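Local coordinates for protein bottromycin amidohydrolase (Streptomyces purpureus, PDB 6I5S) that probably hydrolyses the thiazoline-bearing precursor peptide at an amide bond, using a two-zinc centre, as the gatekeeper step of bottromycin biosynthesis, at residues E244-D247 and A248-D251; A275-R279 and T280-R284; A295-P298 and S299-P302; A307-D310 and A311-D315. All coordinates share one frame; numbering follows the deposited sequence. Where two conformers were deposited one is given.

Contact 1. Residues E244-D247 and A248-D251; sequences ERWD and ALAD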
# COMPACT_ATOMS: atom_id res chain seq x y z
N GLU A 244 -6.19 -27.55 -5.44
CA GLU A 244 -7.09 -27.14 -6.51
C GLU A 244 -6.96 -25.68 -6.88
O GLU A 244 -7.55 -25.29 -7.89
CB GLU A 244 -8.54 -27.40 -6.11
CG GLU A 244 -8.90 -28.85 -5.95
CD GLU A 244 -10.35 -29.04 -5.49
OE1 GLU A 244 -10.96 -28.05 -5.02
OE2 GLU A 244 -10.88 -30.17 -5.60
N ARG A 245 -6.21 -24.87 -6.11
CA ARG A 245 -6.28 -23.41 -6.24
C ARG A 245 -5.88 -22.94 -7.63
O ARG A 245 -6.53 -22.06 -8.21
CB ARG A 245 -5.39 -22.72 -5.21
CG ARG A 245 -5.86 -22.95 -3.81
CD ARG A 245 -4.99 -22.27 -2.78
NE ARG A 245 -5.42 -22.63 -1.43
CZ ARG A 245 -4.66 -22.50 -0.36
NH1 ARG A 245 -3.43 -22.01 -0.49
NH2 ARG A 245 -5.13 -22.86 0.83
N TRP A 246 -4.76 -23.43 -8.14
CA TRP A 246 -4.21 -22.85 -9.36
C TRP A 246 -4.90 -23.42 -10.60
O TRP A 246 -5.06 -22.70 -11.60
CB TRP A 246 -2.68 -23.04 -9.37
CG TRP A 246 -2.09 -22.34 -8.08
CD1 TRP A 246 -1.69 -22.95 -6.91
CD2 TRP A 246 -1.93 -20.93 -7.86
NE1 TRP A 246 -1.28 -22.02 -6.01
CE2 TRP A 246 -1.43 -20.78 -6.55
CE3 TRP A 246 -2.16 -19.79 -8.62
CZ2 TRP A 246 -1.18 -19.55 -6.02
CZ3 TRP A 246 -1.90 -18.59 -8.10
CH2 TRP A 246 -1.43 -18.46 -6.79
N ASP A 247 -5.35 -24.69 -10.53
CA ASP A 247 -6.27 -25.22 -11.53
C ASP A 247 -7.55 -24.38 -11.60
O ASP A 247 -8.06 -24.10 -12.69
CB ASP A 247 -6.64 -26.67 -11.18
CG ASP A 247 -5.48 -27.64 -11.35
OD1 ASP A 247 -4.44 -27.26 -11.94
OD2 ASP A 247 -5.63 -28.79 -10.89
N ALA A 248 -8.10 -24.01 -10.45
CA ALA A 248 -9.31 -23.19 -10.44
C ALA A 248 -9.03 -21.81 -11.04
O ALA A 248 -9.85 -21.25 -11.77
CB ALA A 248 -9.81 -23.05 -8.99
N LEU A 249 -7.88 -21.24 -10.74
CA LEU A 249 -7.57 -19.95 -11.35
C LEU A 249 -7.37 -20.13 -12.85
O LEU A 249 -7.89 -19.34 -13.65
CB LEU A 249 -6.33 -19.32 -10.69
CG LEU A 249 -5.83 -18.00 -11.25
CD1 LEU A 249 -6.89 -16.92 -11.05
CD2 LEU A 249 -4.47 -17.53 -10.61
N ALA A 250 -6.63 -21.17 -13.26
CA ALA A 250 -6.48 -21.45 -14.69
C ALA A 250 -7.83 -21.59 -15.39
O ALA A 250 -8.02 -21.05 -16.48
CB ALA A 250 -5.65 -22.71 -14.89
N ASP A 251 -8.77 -22.30 -14.77
CA ASP A 251 -10.10 -22.46 -15.35
C ASP A 251 -10.82 -21.12 -15.46
O ASP A 251 -11.49 -20.85 -16.47
CB ASP A 251 -10.91 -23.42 -14.49
CG ASP A 251 -10.47 -24.89 -14.66
OD1 ASP A 251 -9.61 -25.21 -15.54
OD2 ASP A 251 -11.02 -25.72 -13.89
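Ala248 begins the second turn at the start of helix 245-254 by giving its backbone N-H to Glu244 O at 2.9 Å, the donor lying nearly in line with the carbonyl bond. Its methyl group rests on the same carbonyl and the next one, and beyond these segments it meets Val237 and Leu240 of the loop before the helix. Leu249 follows with a bond from its N to Arg245 O, and it carries the side-chain part of the contact. With CG anti to the backbone N (chi1 177°), the leucine runs side by side with Trp246, both pointing the same way, and its CD2 methyl touches the six-membered ring at CZ3, 3.7 Å away, and at CE3. At Trp246, CG instead lies beside the backbone N, which brings the indole alongside. Ala250 makes the shortest bond of the four, from its N to Trp246 O at 2.7 Å, and sets its CB 3.3 Å from that same oxygen. Asp251 N reaches Asp247 O at 2.8 Å. The two carboxylates stay apart, OD1 of Asp247 lying 6.6 Å from OD1 of Asp251. The four i to i+4 backbone bonds open an amphipathic helix: the apolar face of Trp246 and Leu249 packs on helices 273-280 and 316-338, while the Asp247 charge is met by Arg321 in a salt bridge and, in the first turn, would probably also favour the helix dipole.

Contact 2. Residues A275-R279 and T280-R284; sequences AWRAR and TGERR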
# COMPACT_ATOMS: atom_id res chain seq x y z
N ALA A 275 1.41 -9.59 -4.20
CA ALA A 275 0.93 -10.60 -3.24
C ALA A 275 0.49 -11.90 -3.93
O ALA A 275 0.77 -13.00 -3.44
CB ALA A 275 -0.23 -10.00 -2.40
N TRP A 276 -0.26 -11.79 -5.03
CA TRP A 276 -0.52 -12.98 -5.87
C TRP A 276 0.77 -13.72 -6.22
O TRP A 276 0.86 -14.94 -6.10
CB TRP A 276 -1.21 -12.54 -7.16
CG TRP A 276 -2.71 -12.39 -7.15
CD1 TRP A 276 -3.41 -11.20 -7.13
CD2 TRP A 276 -3.67 -13.44 -7.19
NE1 TRP A 276 -4.76 -11.46 -7.21
CE2 TRP A 276 -4.95 -12.83 -7.25
CE3 TRP A 276 -3.57 -14.84 -7.26
CZ2 TRP A 276 -6.14 -13.57 -7.34
CZ3 TRP A 276 -4.75 -15.58 -7.37
CH2 TRP A 276 -6.03 -14.93 -7.38
N ARG A 277 1.78 -12.97 -6.68
CA ARG A 277 3.07 -13.56 -7.06
C ARG A 277 3.69 -14.29 -5.88
O ARG A 277 4.16 -15.41 -6.00
CB ARG A 277 3.98 -12.42 -7.54
CG ARG A 277 5.41 -12.82 -8.02
CD ARG A 277 5.37 -13.42 -9.45
NE ARG A 277 4.85 -12.43 -10.38
CZ ARG A 277 4.53 -12.74 -11.65
NH1 ARG A 277 4.04 -11.82 -12.45
NH2 ARG A 277 4.65 -13.98 -12.09
N ALA A 278 3.71 -13.66 -4.71
CA ALA A 278 4.30 -14.34 -3.55
C ALA A 278 3.53 -15.58 -3.13
O ALA A 278 4.15 -16.56 -2.70
CB ALA A 278 4.41 -13.33 -2.38
N ARG A 279 2.20 -15.62 -3.30
CA ARG A 279 1.42 -16.80 -2.92
C ARG A 279 1.69 -18.01 -3.80
O ARG A 279 1.36 -19.14 -3.41
CB ARG A 279 -0.09 -16.47 -2.92
CG ARG A 279 -0.52 -15.43 -1.87
CD ARG A 279 -1.97 -14.92 -2.09
NE ARG A 279 -2.28 -13.65 -1.41
CZ ARG A 279 -3.20 -12.76 -1.80
NH1 ARG A 279 -3.95 -12.95 -2.88
NH2 ARG A 279 -3.35 -11.64 -1.12
N THR A 280 2.23 -17.81 -5.01
CA THR A 280 2.45 -18.93 -5.94
C THR A 280 3.55 -19.85 -5.47
O THR A 280 3.57 -21.02 -5.84
CB THR A 280 2.85 -18.47 -7.33
OG1 THR A 280 4.11 -17.79 -7.28
CG2 THR A 280 1.78 -17.63 -8.01
N GLY A 281 4.48 -19.33 -4.68
CA GLY A 281 5.67 -20.08 -4.34
C GLY A 281 6.79 -19.98 -5.36
O GLY A 281 7.83 -20.62 -5.18
N GLU A 282 6.61 -19.18 -6.41
CA GLU A 282 7.67 -18.92 -7.38
C GLU A 282 8.80 -18.14 -6.71
O GLU A 282 8.63 -17.48 -5.66
CB GLU A 282 7.16 -18.11 -8.58
CG GLU A 282 6.72 -16.66 -8.21
CD GLU A 282 7.83 -15.61 -8.32
OE1 GLU A 282 8.04 -14.81 -7.35
OE2 GLU A 282 8.50 -15.56 -9.37
N ARG A 283 9.96 -18.17 -7.35
CA ARG A 283 11.13 -17.54 -6.76
C ARG A 283 11.71 -16.42 -7.61
O ARG A 283 12.51 -15.63 -7.10
CB ARG A 283 12.19 -18.62 -6.50
CG ARG A 283 11.65 -19.79 -5.67
CD ARG A 283 12.66 -20.95 -5.51
NE ARG A 283 13.66 -20.63 -4.51
CZ ARG A 283 14.53 -21.50 -4.02
NH1 ARG A 283 15.41 -21.10 -3.11
NH2 ARG A 283 14.52 -22.76 -4.44
N ARG A 284 11.32 -16.31 -8.87
CA ARG A 284 11.95 -15.34 -9.77
C ARG A 284 11.77 -13.90 -9.27
O ARG A 284 12.73 -13.12 -9.22
CB ARG A 284 11.39 -15.50 -11.19
CG ARG A 284 11.85 -14.43 -12.13
CD ARG A 284 11.59 -14.75 -13.62
NE ARG A 284 12.64 -14.13 -14.42
CZ ARG A 284 13.72 -14.75 -14.88
NH1 ARG A 284 13.88 -16.06 -14.71
NH2 ARG A 284 14.62 -14.06 -15.55
O HOH W 1 6.86 -15.79 -11.60
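Arg277 O is gripped twice by Thr280. The hydroxyl OG1 donates to it at 2.7 Å, tilted only 15° from the carbonyl plane, whereas the backbone N comes from above that plane at 3.2 Å. Chi1 of 64° puts OG1 between the threonine's N and carbonyl carbon, leaving CG2 beside the N, where this methyl meets Trp276 O at 3.4 Å. The same OG1 also accepts from Glu282 N, 3.0 Å away, so one hydroxyl joins the last turn of helix 273-280 to the chain that leaves it. This second bond closes an ST turn, and Gly281 within it takes a positive phi as the chain leaves the helix. Beyond the turn, the bent Glu282 side chain folds back over the aliphatic part of Arg277, OE1 lying 3.4 Å from CG of the arginine. The charged ends do not pair directly, Arg277 NE being 4.9 Å from Glu282 OE2; instead a water spans them, donating to Glu282 OE2 at 2.8 Å and accepting a weak bond from Arg277 NH2. The guanidinium and carboxylate planes are 69° apart. Their direct partners lie beyond this turn, since Arg277 forms salt bridges with Glu366 and Asp327, and Glu282 bonds to Thr286. The extended Arg279 side chain comes about 5 Å from a bound zinc ion, and in the conformer described its NH2 forms a salt bridge with the zinc ligand Asp348.

Contact 3. Residues A295-P298 and S299-P302; sequences AATP and SRRP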
# COMPACT_ATOMS: atom_id res chain seq x y z
N ALA A 295 14.83 -10.80 8.12
CA ALA A 295 14.34 -9.43 8.17
C ALA A 295 12.89 -9.34 8.63
O ALA A 295 12.46 -8.27 9.08
CB ALA A 295 14.49 -8.77 6.81
N ALA A 296 12.19 -10.46 8.61
CA ALA A 296 10.81 -10.53 9.05
C ALA A 296 10.74 -10.31 10.55
O ALA A 296 11.65 -10.69 11.29
CB ALA A 296 10.18 -11.88 8.72
N THR A 297 9.64 -9.72 11.00
CA THR A 297 9.43 -9.52 12.42
C THR A 297 9.21 -10.86 13.12
O THR A 297 8.72 -11.82 12.52
CB THR A 297 8.22 -8.63 12.64
OG1 THR A 297 7.06 -9.31 12.20
CG2 THR A 297 8.36 -7.28 11.88
N PRO A 298 9.51 -10.92 14.41
CA PRO A 298 9.43 -12.22 15.09
C PRO A 298 8.06 -12.87 14.99
O PRO A 298 7.96 -14.10 14.80
CB PRO A 298 9.81 -11.88 16.53
CG PRO A 298 10.56 -10.60 16.42
CD PRO A 298 9.95 -9.85 15.33
N SER A 299 6.98 -12.08 15.03
CA SER A 299 5.64 -12.64 14.96
C SER A 299 5.33 -13.25 13.60
O SER A 299 4.50 -14.14 13.50
CB SER A 299 4.60 -11.58 15.30
OG SER A 299 4.70 -10.50 14.39
N ARG A 300 5.95 -12.73 12.53
CA ARG A 300 5.70 -13.23 11.20
C ARG A 300 6.57 -14.41 10.81
O ARG A 300 6.21 -15.13 9.88
CB ARG A 300 5.92 -12.13 10.18
CG ARG A 300 4.80 -11.13 10.11
CD ARG A 300 5.26 -9.95 9.30
NE ARG A 300 4.23 -8.95 9.25
CZ ARG A 300 4.46 -7.65 9.23
NH1 ARG A 300 5.71 -7.17 9.26
NH2 ARG A 300 3.42 -6.84 9.19
N ARG A 301 7.70 -14.63 11.48
CA ARG A 301 8.69 -15.57 10.97
C ARG A 301 8.13 -16.99 10.85
O ARG A 301 8.49 -17.68 9.88
CB ARG A 301 9.93 -15.53 11.88
CG ARG A 301 11.26 -15.65 11.17
CD ARG A 301 12.39 -15.20 12.13
NE ARG A 301 12.66 -13.75 12.09
CZ ARG A 301 13.19 -13.05 13.08
NH1 ARG A 301 13.49 -13.63 14.23
NH2 ARG A 301 13.40 -11.74 12.93
N PRO A 302 7.26 -17.48 11.75
CA PRO A 302 6.76 -18.87 11.56
C PRO A 302 5.97 -19.04 10.28
O PRO A 302 6.22 -19.99 9.53
CB PRO A 302 5.91 -19.10 12.83
CG PRO A 302 6.51 -18.15 13.84
CD PRO A 302 6.87 -16.92 13.05
O HOH W 2 4.86 -8.08 13.13
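Arg301 clasps the backbone of Ala296 from across the turn: NH2 donates to Ala296 O at 2.6 Å, almost straight down the carbonyl bond although bent at the nitrogen, and NE adds a weak bond to the same oxygen. The oxygen lies at the guanidinium edge but 28° out of its plane, while one face of the group passes over the peptide linking Thr297 to Pro298. A bend at chi3 (-88°) turns the end of the arginine back to this position. Close packing continues along the backbone, where Thr297 O accepts from Arg300 N at 2.9 Å, the donor well above the carbonyl plane, and more weakly from Arg301 N. The latter also has a weak bond to Pro298 O, and CD of Pro302 packs on that oxygen at 3.5 Å.

The solvent side, at the exposed Ser299, is looser and bridged by a water. Thr297 OG1 and Ser299 OG are 3.4 Å apart and share this water, 2.7 Å from OG1 of the threonine and equally far from OG of the serine. It also sits over the centre of one face of the Arg300 guanidinium. The extended chain of Arg300 runs past Thr297, with CD 3.5 Å from OG1 and NH1 near CG2, on its way to a salt bridge with Asp102 of helix 100-108. The turn thus connects helix 290-295 to the start of helix 301-313, with Thr297 and Arg300 touching the loop at Ser98 and Ser99 just before helix 100-108.

Contact 4. Residues A307-D310 and A311-D315; sequences AARD and ALRLD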
# COMPACT_ATOMS: atom_id res chain seq x y z
N ALA A 307 5.89 -20.78 4.48
CA ALA A 307 5.76 -20.46 3.07
C ALA A 307 7.07 -20.75 2.33
O ALA A 307 7.05 -21.20 1.18
CB ALA A 307 5.36 -19.00 2.90
N ALA A 308 8.21 -20.50 2.98
CA ALA A 308 9.50 -20.83 2.38
C ALA A 308 9.62 -22.32 2.11
O ALA A 308 10.20 -22.73 1.10
CB ALA A 308 10.63 -20.36 3.29
N ARG A 309 9.11 -23.15 3.02
CA ARG A 309 9.10 -24.60 2.81
C ARG A 309 8.25 -24.97 1.60
O ARG A 309 8.64 -25.83 0.79
CB ARG A 309 8.57 -25.29 4.07
CG ARG A 309 8.67 -26.80 4.02
CD ARG A 309 10.11 -27.33 3.90
NE ARG A 309 11.01 -26.79 4.93
CZ ARG A 309 11.18 -27.31 6.15
NH1 ARG A 309 10.53 -28.41 6.52
NH2 ARG A 309 12.01 -26.71 7.01
N ASP A 310 7.09 -24.32 1.45
CA ASP A 310 6.28 -24.56 0.26
C ASP A 310 7.07 -24.19 -0.98
O ASP A 310 7.05 -24.93 -1.98
CB ASP A 310 4.97 -23.76 0.28
CG ASP A 310 3.84 -24.46 1.03
OD1 ASP A 310 3.82 -25.69 1.12
OD2 ASP A 310 2.91 -23.75 1.51
N ALA A 311 7.77 -23.06 -0.96
CA ALA A 311 8.52 -22.67 -2.16
C ALA A 311 9.64 -23.66 -2.45
O ALA A 311 9.90 -24.01 -3.62
CB ALA A 311 9.07 -21.26 -1.99
N LEU A 312 10.32 -24.11 -1.41
CA LEU A 312 11.39 -25.09 -1.61
C LEU A 312 10.87 -26.37 -2.25
O LEU A 312 11.56 -27.01 -3.07
CB LEU A 312 12.05 -25.40 -0.27
CG LEU A 312 13.06 -26.53 -0.23
CD1 LEU A 312 14.35 -26.07 -0.89
CD2 LEU A 312 13.29 -26.99 1.21
N ARG A 313 9.69 -26.82 -1.85
CA ARG A 313 9.14 -28.09 -2.30
C ARG A 313 8.52 -27.99 -3.69
O ARG A 313 8.31 -29.02 -4.31
CB ARG A 313 8.08 -28.60 -1.31
CG ARG A 313 8.60 -28.82 0.11
CD ARG A 313 9.36 -30.10 0.22
NE ARG A 313 9.71 -30.40 1.61
CZ ARG A 313 10.94 -30.67 2.04
NH1 ARG A 313 11.97 -30.68 1.21
NH2 ARG A 313 11.13 -30.93 3.33
N LEU A 314 8.25 -26.79 -4.18
CA LEU A 314 7.48 -26.65 -5.41
C LEU A 314 8.28 -27.06 -6.64
O LEU A 314 9.39 -26.56 -6.89
CB LEU A 314 7.02 -25.20 -5.55
CG LEU A 314 6.02 -24.87 -6.66
CD1 LEU A 314 4.76 -25.72 -6.54
CD2 LEU A 314 5.68 -23.38 -6.62
N ASP A 315 7.71 -27.94 -7.44
CA ASP A 315 8.35 -28.30 -8.70
C ASP A 315 8.53 -27.06 -9.58
O ASP A 315 7.57 -26.29 -9.77
CB ASP A 315 7.50 -29.35 -9.41
CG ASP A 315 7.87 -29.51 -10.89
OD1 ASP A 315 9.07 -29.61 -11.22
OD2 ASP A 315 6.95 -29.56 -11.72
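The last turns of helix 301-313 form this contact, just before the chain turns into helix 316-338. Three backbone bonds continue the i to i+4 helical pattern: Ala311 N to Ala307 O, Leu312 N to Ala308 O, both at 2.9 Å, and Arg313 N to Arg309 O at 3.0 Å. On the outer face, Arg309 and Arg313 run side by side in the same direction. CD of Arg309 lies over one face of the Arg313 guanidinium, 3.8 Å from NH2, and the two guanidinium planes are inclined by 61°. Their like charges come close, with Arg309 NH1 4.1 Å from Arg313 NH2, an approach that is probably eased by solvent on this exposed surface and may be influenced by lattice contacts at both residues. Arg313 CG presses on Arg309 O at 3.1 Å, because a chi1 of -59° places CG beside its own backbone N. The methyl CD2 of Leu312 brushes CD of Arg309 from the neighbouring position. Ala307 and Ala308 meet Pro352 and Phe353, and Leu314 touches Ala319 and Arg322 of the next helix. Asp315 then caps that helix through weak bonds from its carboxylate to Ala317 N and Glu318 N, the arrangement typical of an aspartate N-cap, here starting helix 316-338 directly after helix 301-313.

The contacts follow one another along the chain in the order 1 to 4, from helix 245-254 through helices 273-280 and 290-295 to helix 301-313, which contacts 3 and 4 share. Contact 1 touches contact 2, their centres about 15 Å apart: Trp246 CH2 packs on Thr280 CG2 at 3.5 Å, and Leu249 CD2 on Trp276 CZ3. Contact 2 in turn meets contact 4, centres about 10 Å apart, where Gly281 O lies 3.5 Å from Ala311 CB. Contact 3 touches none of the others, its centre about 18 Å from that of contact 4. Helix 316-338 packs against contacts 1, 2 and 4, making a helical cluster in which contact 2 carries Arg279, whose side chain comes near the zinc centre.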